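Local coordinates for phosphopantetheine adenylyltransferase (Archaeoglobus fulgidus, PDB 3DO8), which probably catalyses the reversible transfer of an adenylyl group from ATP to 4'-phosphopantetheine, giving dephospho-CoA and pyrophosphate in coenzyme A biosynthesis, at residues Val48-Phe51 with Ala52-Ala55; Glu56-Lys59 with Arg60-Arg64. All blocks are in the same frame, centred on the assembly; numbering follows the deposited sequence. Where two conformers were deposited one is given.

Contact 1 (Val48-Phe51 with Ala52-Ala55)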
loop_
_atom_site.group_PDB
_atom_site.type_symbol
_atom_site.label_atom_id
_atom_site.label_comp_id
_atom_site.label_asym_id
_atom_site.label_seq_id
_atom_site.Cartn_x
_atom_site.Cartn_y
_atom_site.Cartn_z
ATOM N N VAL A 48 -16.810 -18.744 13.532
ATOM C CA VAL A 48 -17.483 -18.952 14.804
ATOM C C VAL A 48 -17.789 -17.669 15.578
ATOM O O VAL A 48 -18.426 -17.750 16.635
ATOM C CB VAL A 48 -16.692 -19.923 15.688
ATOM C CG1 VAL A 48 -16.592 -21.301 14.954
ATOM C CG2 VAL A 48 -15.319 -19.366 16.051
ATOM N N LEU A 49 -17.401 -16.497 15.050
ATOM C CA LEU A 49 -17.694 -15.222 15.708
ATOM C C LEU A 49 -18.771 -14.468 14.946
ATOM O O LEU A 49 -18.609 -14.256 13.722
ATOM C CB LEU A 49 -16.447 -14.328 15.775
ATOM C CG LEU A 49 -15.201 -14.895 16.462
ATOM C CD1 LEU A 49 -14.080 -13.841 16.432
ATOM C CD2 LEU A 49 -15.514 -15.398 17.887
ATOM N N PRO A 50 -19.847 -14.055 15.637
ATOM C CA PRO A 50 -20.860 -13.209 14.996
ATOM C C PRO A 50 -20.278 -11.900 14.473
ATOM O O PRO A 50 -19.266 -11.415 14.994
ATOM C CB PRO A 50 -21.832 -12.908 16.120
ATOM C CG PRO A 50 -21.710 -14.089 17.045
ATOM C CD PRO A 50 -20.230 -14.365 17.033
ATOM N N PHE A 51 -20.936 -11.345 13.451
ATOM C CA PHE A 51 -20.587 -10.035 12.925
ATOM C C PHE A 51 -20.346 -9.016 14.035
ATOM O O PHE A 51 -19.331 -8.331 14.027
ATOM C CB PHE A 51 -21.686 -9.545 11.970
ATOM C CG PHE A 51 -21.572 -8.088 11.636
ATOM C CD1 PHE A 51 -20.724 -7.678 10.625
ATOM C CD2 PHE A 51 -22.286 -7.131 12.351
ATOM C CE1 PHE A 51 -20.600 -6.340 10.321
ATOM C CE2 PHE A 51 -22.130 -5.777 12.076
ATOM C CZ PHE A 51 -21.285 -5.391 11.058
ATOM N N ALA A 52 -21.275 -8.888 14.981
ATOM C CA ALA A 52 -21.151 -7.891 16.032
ATOM C C ALA A 52 -19.841 -8.031 16.814
ATOM O O ALA A 52 -19.221 -7.029 17.185
ATOM C CB ALA A 52 -22.382 -7.934 16.984
ATOM N N ILE A 53 -19.412 -9.274 17.050
ATOM C CA ILE A 53 -18.192 -9.519 17.823
ATOM C C ILE A 53 -16.958 -9.169 16.978
ATOM O O ILE A 53 -16.034 -8.514 17.458
ATOM C CB ILE A 53 -18.128 -10.988 18.297
ATOM C CG1 ILE A 53 -19.248 -11.266 19.301
ATOM C CG2 ILE A 53 -16.754 -11.338 18.862
ATOM C CD1 ILE A 53 -19.186 -10.491 20.572
ATOM N N ARG A 54 -16.953 -9.586 15.714
ATOM C CA ARG A 54 -15.853 -9.256 14.795
ATOM C C ARG A 54 -15.711 -7.733 14.599
ATOM O O ARG A 54 -14.609 -7.184 14.661
ATOM C CB ARG A 54 -16.012 -10.004 13.464
ATOM C CG ARG A 54 -15.879 -11.512 13.652
ATOM C CD ARG A 54 -16.034 -12.304 12.367
ATOM N NE ARG A 54 -17.405 -12.373 11.896
ATOM C CZ ARG A 54 -17.891 -11.768 10.823
ATOM N NH1 ARG A 54 -17.141 -10.974 10.069
ATOM N NH2 ARG A 54 -19.172 -11.966 10.524
ATOM N N ALA A 55 -16.827 -7.059 14.379
ATOM C CA ALA A 55 -16.830 -5.594 14.257
ATOM C C ALA A 55 -16.282 -4.937 15.524
ATOM O O ALA A 55 -15.455 -4.036 15.439
ATOM C CB ALA A 55 -18.238 -5.065 13.921
HETATM O O HOH W 1 -19.787 -15.177 11.286
#
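Arg54 reaches back from the first turn of its helix to the loop residue Leu49, where its aliphatic part packs on a side chain and its guanidinium bonds a carbonyl. The aliphatic part crosses the Leu49 side chain at a slant, CG of Arg54 lying 3.6 Å from CB of Leu49. Beyond this the chain bends at chi3 (-74°), which turns the guanidinium back towards the loop, with its edge to Leu49 O. NE then donates to Leu49 O at 2.9 Å; the oxygen lies almost in the guanidinium plane, whereas the nitrogen stands well above the plane of the carbonyl. One face of the guanidinium lies against the backbone CA of Phe51, 3.4 Å from Arg54 NH2. A water donates to Leu49 O as well, and accepts a weak bond from NH2. Pro50 occupies the N-cap of helix 51-66, and its carbonyl opens the helical bonding: Arg54 N meets Pro50 O at 3.0 Å in a nearly straight bond, and Ile53 N adds a weak one. Within the Rossmann-like cytidylyltransferase fold, this helix start is tied to the central sheet through Arg54, whose NH1 bonds Thr8 O and whose NH2 bonds Thr36 O and forms a salt bridge with Asp38. The same carboxylate accepts from Phe51 N. A leucine in place of Arg54 has no N-H groups to offer, and the entry loop would probably be held less firmly to the strand ends, with Asp38 losing this salt bridge. Phe51 turns its ring along the helix, CG anti to the backbone N (chi1 166°), and Ala55 CB sits over one face toward the rim, 4.2 Å from CZ of Phe51. The Pro50 ring and the Ile53 side chain run alongside each other, Pro50 CD 4.0 Å from Ile53 CG1.

Contact 2 (Glu56-Lys59 with Arg60-Arg64)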
loop_
_atom_site.group_PDB
_atom_site.type_symbol
_atom_site.label_atom_id
_atom_site.label_comp_id
_atom_site.label_asym_id
_atom_site.label_seq_id
_atom_site.Cartn_x
_atom_site.Cartn_y
_atom_site.Cartn_z
ATOM N N GLU A 56 -16.718 -5.393 16.699
ATOM C CA GLU A 56 -16.210 -4.816 17.957
ATOM C C GLU A 56 -14.733 -5.094 18.165
ATOM O O GLU A 56 -13.987 -4.242 18.652
ATOM C CB GLU A 56 -17.035 -5.297 19.168
ATOM C CG GLU A 56 -18.398 -4.648 19.295
ATOM C CD GLU A 56 -18.333 -3.107 19.390
ATOM O OE1 GLU A 56 -17.477 -2.559 20.148
ATOM O OE2 GLU A 56 -19.139 -2.450 18.699
ATOM N N ASN A 57 -14.288 -6.279 17.759
ATOM C CA ASN A 57 -12.863 -6.592 17.839
ATOM C C ASN A 57 -12.031 -5.620 17.021
ATOM O O ASN A 57 -10.985 -5.140 17.469
ATOM C CB ASN A 57 -12.576 -8.030 17.428
ATOM C CG ASN A 57 -13.099 -9.047 18.451
ATOM O OD1 ASN A 57 -13.411 -8.688 19.609
ATOM N ND2 ASN A 57 -13.216 -10.331 18.025
ATOM N N VAL A 58 -12.510 -5.304 15.818
ATOM C CA VAL A 58 -11.799 -4.349 14.952
ATOM C C VAL A 58 -11.839 -2.952 15.582
ATOM O O VAL A 58 -10.821 -2.271 15.681
ATOM C CB VAL A 58 -12.388 -4.301 13.552
ATOM C CG1 VAL A 58 -11.749 -3.145 12.716
ATOM C CG2 VAL A 58 -12.185 -5.660 12.845
ATOM N N LYS A 59 -13.008 -2.557 16.043
ATOM C CA LYS A 59 -13.171 -1.236 16.660
ATOM C C LYS A 59 -12.254 -1.053 17.863
ATOM O O LYS A 59 -11.594 -0.006 17.983
ATOM C CB LYS A 59 -14.626 -0.984 17.043
ATOM C CG LYS A 59 -15.492 -0.659 15.844
ATOM C CD LYS A 59 -16.855 -0.114 16.283
ATOM C CE LYS A 59 -17.688 -1.154 16.875
ATOM N NZ LYS A 59 -19.018 -0.563 17.341
ATOM N N ARG A 60 -12.169 -2.072 18.729
ATOM C CA ARG A 60 -11.356 -1.941 19.933
ATOM C C ARG A 60 -9.885 -1.868 19.620
ATOM O O ARG A 60 -9.111 -1.168 20.291
ATOM C CB ARG A 60 -11.601 -3.084 20.895
ATOM C CG ARG A 60 -12.928 -3.031 21.542
ATOM C CD ARG A 60 -12.945 -3.965 22.758
ATOM N NE ARG A 60 -14.317 -4.179 23.211
ATOM C CZ ARG A 60 -15.063 -5.232 22.887
ATOM N NH1 ARG A 60 -14.574 -6.185 22.088
ATOM N NH2 ARG A 60 -16.305 -5.306 23.342
ATOM N N TYR A 61 -9.486 -2.647 18.619
ATOM C CA TYR A 61 -8.074 -2.675 18.173
ATOM C C TYR A 61 -7.672 -1.297 17.642
ATOM O O TYR A 61 -6.641 -0.721 18.027
ATOM C CB TYR A 61 -7.836 -3.770 17.118
ATOM C CG TYR A 61 -6.468 -3.620 16.518
ATOM C CD1 TYR A 61 -5.347 -4.038 17.211
ATOM C CD2 TYR A 61 -6.281 -2.992 15.283
ATOM C CE1 TYR A 61 -4.104 -3.849 16.721
ATOM C CE2 TYR A 61 -5.011 -2.803 14.752
ATOM C CZ TYR A 61 -3.912 -3.244 15.490
ATOM O OH TYR A 61 -2.622 -3.080 15.074
ATOM N N VAL A 62 -8.482 -0.763 16.732
ATOM C CA VAL A 62 -8.224 0.566 16.178
ATOM C C VAL A 62 -8.223 1.670 17.258
ATOM O O VAL A 62 -7.360 2.551 17.249
ATOM C CB VAL A 62 -9.167 0.879 15.011
ATOM C CG1 VAL A 62 -8.984 2.338 14.549
ATOM C CG2 VAL A 62 -8.902 -0.154 13.861
ATOM N N MET A 63 -9.178 1.627 18.180
ATOM C CA MET A 63 -9.179 2.589 19.286
ATOM C C MET A 63 -7.881 2.505 20.080
ATOM O O MET A 63 -7.244 3.526 20.347
ATOM C CB MET A 63 -10.385 2.374 20.204
ATOM C CG MET A 63 -10.442 3.355 21.382
ATOM S SD MET A 63 -10.498 5.166 20.959
ATOM C CE MET A 63 -12.016 4.938 20.506
ATOM N N ARG A 64 -7.510 1.280 20.456
ATOM C CA ARG A 64 -6.317 1.022 21.278
ATOM C C ARG A 64 -5.014 1.522 20.643
ATOM O O ARG A 64 -4.190 2.131 21.331
ATOM C CB ARG A 64 -6.243 -0.476 21.568
ATOM C CG ARG A 64 -5.232 -0.917 22.577
ATOM C CD ARG A 64 -5.607 -2.292 23.178
ATOM N NE ARG A 64 -5.769 -3.383 22.194
ATOM C CZ ARG A 64 -6.937 -3.824 21.691
ATOM N NH1 ARG A 64 -8.085 -3.258 22.048
ATOM N NH2 ARG A 64 -6.957 -4.848 20.810
HETATM O O HOH W 2 -16.068 -8.380 20.632
HETATM O O HOH W 3 -9.569 -6.500 19.469
HETATM O O HOH W 4 -12.098 -7.244 21.615
#
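Arg60 runs back along helix 51-66 over the preceding turn, where it meets Glu56 and Asn57. Its chain stays stretched out as far as NE, and CG, placed beside the backbone N (chi1 -71°), packs 3.3 Å from Glu56 O. That same carbonyl accepts the backbone N-H of Arg60. At the far end, the guanidinium presents one face to Glu56, with NH1 of Arg60 3.9 Å from Glu56 CB. Asn57 OD1 instead lies at its edge, near the plane, 3.7 Å from Arg60 NH1, and the amide is turned 50° from the guanidinium. Two waters bridge this distance, each donating to Asn57 OD1 and accepting from Arg60 NH1, so that the oxygen and the nitrogen are joined twice through solvent. This is the i to i+3 and i to i+4 neighbourhood of an amphipathic alpha-helix, in which Val58 and Val62 mark the face turned inward: Val58 CG1 and Val62 CG2 stand 4.3 Å apart, and Val62 also packs on Ile20 and Ile24 of helix 14-27. Tyr61 meets Lys17 of that helix. Lys59 bends at chi3 (-71°) and carries NZ back towards the carboxylate of Glu56, in a salt bridge whose geometry is doubtful because the place of OE2 is less sure. The other carboxylate oxygen, Glu56 OE1, is 4.4 Å from Arg60 NH2 but far off the plane of that group, so that no N-H points at it and any attraction is probably electrostatic only. Through its backbone, Lys59 O accepts from Met63 N at 2.9 Å.

Along the chain, contact 1 comes first: the loop that follows helix 38-44 runs through Val48-Pro50 into helix 51-66, and the contact closes this turn at the helix start. Contact 2 takes over at once on the next turns of the same helix, so the two are consecutive, neither nesting nor crossing. Their centres lie about 12 Å apart, and they meet where Leu49 CD1 packs 4.0 Å from Asn57 ND2, joining the entry loop to the second turn. Contact 1 fastens the helix start near strand 31-36 and the loop after strand 3-7, while contact 2 carries the helix on against helix 14-27.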